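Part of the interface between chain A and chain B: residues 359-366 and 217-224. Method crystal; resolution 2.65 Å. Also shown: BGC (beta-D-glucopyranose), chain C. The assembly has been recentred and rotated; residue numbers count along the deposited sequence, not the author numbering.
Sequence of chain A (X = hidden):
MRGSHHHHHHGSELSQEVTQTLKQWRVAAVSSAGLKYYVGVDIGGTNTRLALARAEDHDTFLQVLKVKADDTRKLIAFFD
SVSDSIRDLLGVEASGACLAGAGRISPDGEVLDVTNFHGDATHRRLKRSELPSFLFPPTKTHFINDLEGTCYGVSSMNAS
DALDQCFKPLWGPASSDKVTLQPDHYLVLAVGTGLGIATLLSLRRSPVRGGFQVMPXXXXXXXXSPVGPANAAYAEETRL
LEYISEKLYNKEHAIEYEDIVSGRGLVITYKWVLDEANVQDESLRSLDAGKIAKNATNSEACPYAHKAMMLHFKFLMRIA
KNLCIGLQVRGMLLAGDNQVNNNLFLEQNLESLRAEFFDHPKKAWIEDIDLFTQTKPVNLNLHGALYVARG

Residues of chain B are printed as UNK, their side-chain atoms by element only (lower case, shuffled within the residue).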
# COMPACT_ATOMS: atom_id res chain seq x y z
N ASP A 359 3.74 7.75 16.79
CA ASP A 359 2.78 7.12 17.71
C ASP A 359 2.36 5.77 17.11
O ASP A 359 1.32 5.64 16.45
CB ASP A 359 1.60 8.06 17.93
CG ASP A 359 0.52 7.48 18.84
OD1 ASP A 359 0.53 6.28 19.15
OD2 ASP A 359 -0.36 8.27 19.26
N HIS A 360 3.18 4.75 17.36
CA HIS A 360 2.94 3.43 16.80
C HIS A 360 3.72 2.40 17.59
O HIS A 360 4.82 2.70 18.07
CB HIS A 360 3.35 3.37 15.31
CG HIS A 360 2.68 2.27 14.55
ND1 HIS A 360 3.13 0.97 14.58
CD2 HIS A 360 1.58 2.27 13.76
CE1 HIS A 360 2.34 0.21 13.84
NE2 HIS A 360 1.39 0.98 13.32
N PRO A 361 3.19 1.19 17.77
CA PRO A 361 3.97 0.13 18.44
C PRO A 361 5.28 -0.17 17.74
O PRO A 361 6.27 -0.52 18.39
CB PRO A 361 3.04 -1.09 18.41
CG PRO A 361 1.67 -0.54 18.15
CD PRO A 361 1.82 0.76 17.43
N LYS A 362 5.30 -0.05 16.41
CA LYS A 362 6.50 -0.29 15.62
C LYS A 362 7.26 1.00 15.34
O LYS A 362 7.82 1.17 14.26
CB LYS A 362 6.13 -0.97 14.30
CG LYS A 362 5.40 -2.28 14.45
CD LYS A 362 6.25 -3.32 15.14
CE LYS A 362 5.70 -4.73 14.91
NZ LYS A 362 4.59 -5.11 15.83
N LYS A 363 7.28 1.93 16.30
CA LYS A 363 7.91 3.22 16.03
C LYS A 363 9.39 3.06 15.71
O LYS A 363 9.94 3.84 14.92
CB LYS A 363 7.69 4.18 17.20
CG LYS A 363 8.71 4.12 18.29
CD LYS A 363 8.27 4.99 19.46
CE LYS A 363 7.12 4.34 20.24
NZ LYS A 363 6.25 5.37 20.91
N ALA A 364 10.03 2.04 16.27
CA ALA A 364 11.42 1.77 15.94
C ALA A 364 11.63 1.56 14.44
O ALA A 364 12.70 1.89 13.91
CB ALA A 364 11.92 0.56 16.73
N TRP A 365 10.61 1.04 13.74
CA TRP A 365 10.76 0.77 12.31
C TRP A 365 10.80 2.04 11.48
O TRP A 365 11.38 2.05 10.39
CB TRP A 365 9.61 -0.11 11.79
CG TRP A 365 9.58 -1.50 12.32
CD1 TRP A 365 10.34 -2.01 13.33
CD2 TRP A 365 8.75 -2.57 11.86
NE1 TRP A 365 10.03 -3.33 13.54
CE2 TRP A 365 9.06 -3.70 12.66
CE3 TRP A 365 7.79 -2.69 10.86
CZ2 TRP A 365 8.43 -4.94 12.47
CZ3 TRP A 365 7.16 -3.92 10.68
CH2 TRP A 365 7.48 -5.03 11.49
N ILE A 366 10.18 3.12 11.94
CA ILE A 366 10.11 4.34 11.14
C ILE A 366 10.99 5.45 11.70
O ILE A 366 10.94 6.58 11.22
CB ILE A 366 8.66 4.83 10.98
CG1 ILE A 366 7.97 4.92 12.35
CG2 ILE A 366 7.90 3.90 10.04
CD1 ILE A 366 6.54 5.45 12.29
N UNK B 217 5.43 -6.41 1.81
CA UNK B 217 4.72 -5.39 2.56
C UNK B 217 4.61 -5.78 4.03
O UNK B 217 4.81 -6.95 4.41
c UNK B 217 3.32 -5.15 1.97
c UNK B 217 1.97 -3.46 -1.58
s UNK B 217 1.63 -4.38 -0.08
c UNK B 217 3.31 -4.59 0.57
N UNK B 218 4.28 -4.80 4.87
CA UNK B 218 4.12 -5.03 6.30
C UNK B 218 2.79 -4.49 6.80
O UNK B 218 2.68 -4.03 7.94
c UNK B 218 6.59 -5.16 6.92
o UNK B 218 7.27 -7.43 7.11
c UNK B 218 6.51 -6.54 7.56
c UNK B 218 5.28 -4.40 7.07
o UNK B 218 5.69 -6.73 8.49
N UNK B 219 1.74 -4.57 5.98
CA UNK B 219 0.48 -3.94 6.32
C UNK B 219 -0.25 -4.61 7.47
O UNK B 219 -1.20 -4.03 7.99
c UNK B 219 0.37 -2.66 3.03
c UNK B 219 -0.66 -1.39 4.78
c UNK B 219 -0.43 -3.87 5.09
c UNK B 219 -0.49 -0.23 4.05
c UNK B 219 0.55 -1.51 2.30
c UNK B 219 0.12 -0.28 2.82
c UNK B 219 -0.24 -2.62 4.27
N UNK B 220 0.19 -5.79 7.90
CA UNK B 220 -0.45 -6.37 9.07
C UNK B 220 -0.27 -5.53 10.32
O UNK B 220 -1.04 -5.67 11.28
N UNK B 221 0.71 -4.63 10.32
CA UNK B 221 1.05 -3.85 11.50
C UNK B 221 0.49 -2.44 11.47
O UNK B 221 0.78 -1.66 12.39
c UNK B 221 3.86 -5.94 10.84
n UNK B 221 3.02 -6.03 12.86
c UNK B 221 2.57 -3.85 11.67
c UNK B 221 3.62 -7.19 12.64
n UNK B 221 4.14 -7.16 11.42
c UNK B 221 3.16 -5.22 11.75
N UNK B 222 -0.32 -2.07 10.47
CA UNK B 222 -0.94 -0.75 10.47
C UNK B 222 -2.09 -0.72 11.47
O UNK B 222 -2.73 -1.74 11.76
c UNK B 222 -2.60 -1.18 8.62
c UNK B 222 -1.41 -0.34 9.06
c UNK B 222 -0.27 -0.40 8.06
N UNK B 223 -2.35 0.47 12.00
CA UNK B 223 -3.45 0.66 12.93
C UNK B 223 -4.78 0.31 12.29
O UNK B 223 -4.99 0.51 11.09
c UNK B 223 -3.48 2.10 13.42
N UNK B 224 -5.70 -0.22 13.09
CA UNK B 224 -7.01 -0.64 12.61
C UNK B 224 -7.87 0.57 12.26
O UNK B 224 -7.55 1.71 12.62
c UNK B 224 -7.70 -1.52 13.66
c UNK B 224 -7.01 -2.86 13.75
c UNK B 224 -8.73 0.14 15.28
c UNK B 224 -7.65 -0.85 15.04
C2 BGC C . 5.63 -10.00 9.84
C3 BGC C . 5.62 -10.16 8.33
C4 BGC C . 5.16 -11.57 7.96
C5 BGC C . 3.81 -11.85 8.62
C6 BGC C . 3.27 -13.23 8.36
C1 BGC C . 4.25 -10.34 10.38
O1 BGC C . 4.17 -10.13 11.75
O2 BGC C . 5.98 -8.66 10.19
O3 BGC C . 6.91 -9.90 7.79
O4 BGC C . 5.00 -11.67 6.56
O5 BGC C . 3.95 -11.69 10.04
O6 BGC C . 4.26 -14.22 8.58

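Position 217 of chain B carries four side-chain atoms in an unbranched chain, two carbons, a sulfur and a terminal carbon, and it lies beyond reach of the chain A stretch. A thioether of this shape is methionine, Met B217.

At position 218 there are three carbons, the third bearing two oxygens. The CA-to-CB bond points toward chain A, and one oxygen comes near the edge of the Trp A365 ring. A carboxylate at the end of three carbons identifies Glu B218. Its OE1 lies 3.9 Å from Trp A365 CZ3, while both oxygens accept hydrogen bonds from the glucose: BGC O2 to Glu B218 OE1 and BGC O3 to Glu B218 OE2, each 2.6 Å.

Position 219 has one carbon followed by a six-membered ring made entirely of carbon, with nothing of the chain A stretch in contact. It is Phe B219. Position 220 has no side-chain atoms and touches nothing of the chain A stretch; it is therefore Gly B220.

Position 221 shows one carbon leading to a five-membered ring of three carbons and two nitrogens. Lys A362 and Trp A365 pack over one face of this ring, and the backbone O lies at the edge of the His A360 ring, 2.9 Å from His A360 NE2. An imidazole makes this His B221, the residue of its stretch most covered by the chain A stretch. Its backbone N donates to Glu B218 O (3.1 Å), one of the bonds of the short 3-10 segment.

Position 222 has a carbon carrying two further carbons, and its CA-to-CB bond points away from chain A; the contact is through the backbone, CA lying 4.1 Å from His A360 NE2. This is Val B222. Position 223 has a single side-chain carbon, directed sideways, and its backbone N lies 4.0 Å from His A360 NE2: Ala B223. Position 224 has four carbons forked at the first, one arm two carbons long, and makes no contact with the chain A stretch; it is Ile B224.

The contact centres on His B221. The edge of Trp A365 meets the face of its imidazole, with ring centroids 5.2 Å apart and planes at 75°, and Lys A362 CE sits 4.0 Å from the centroid of the His B221 ring in a CH-pi contact. On chain A, a type I turn from His A360 to Lys A363 carries both His A360 and Lys A362; Trp A365 follows it, its N bonded to Lys A362 O (2.8 Å). Lys A362 N donates to His A360 ND1 (3.0 Å), holding the imidazole from within its own stretch. His B221 NE2 donates to BGC O2 (2.7 Å) at the ring edge, so one imidazole joins the sugar site to the packing between chains.

Chain B 217-224: MEFGHVAI
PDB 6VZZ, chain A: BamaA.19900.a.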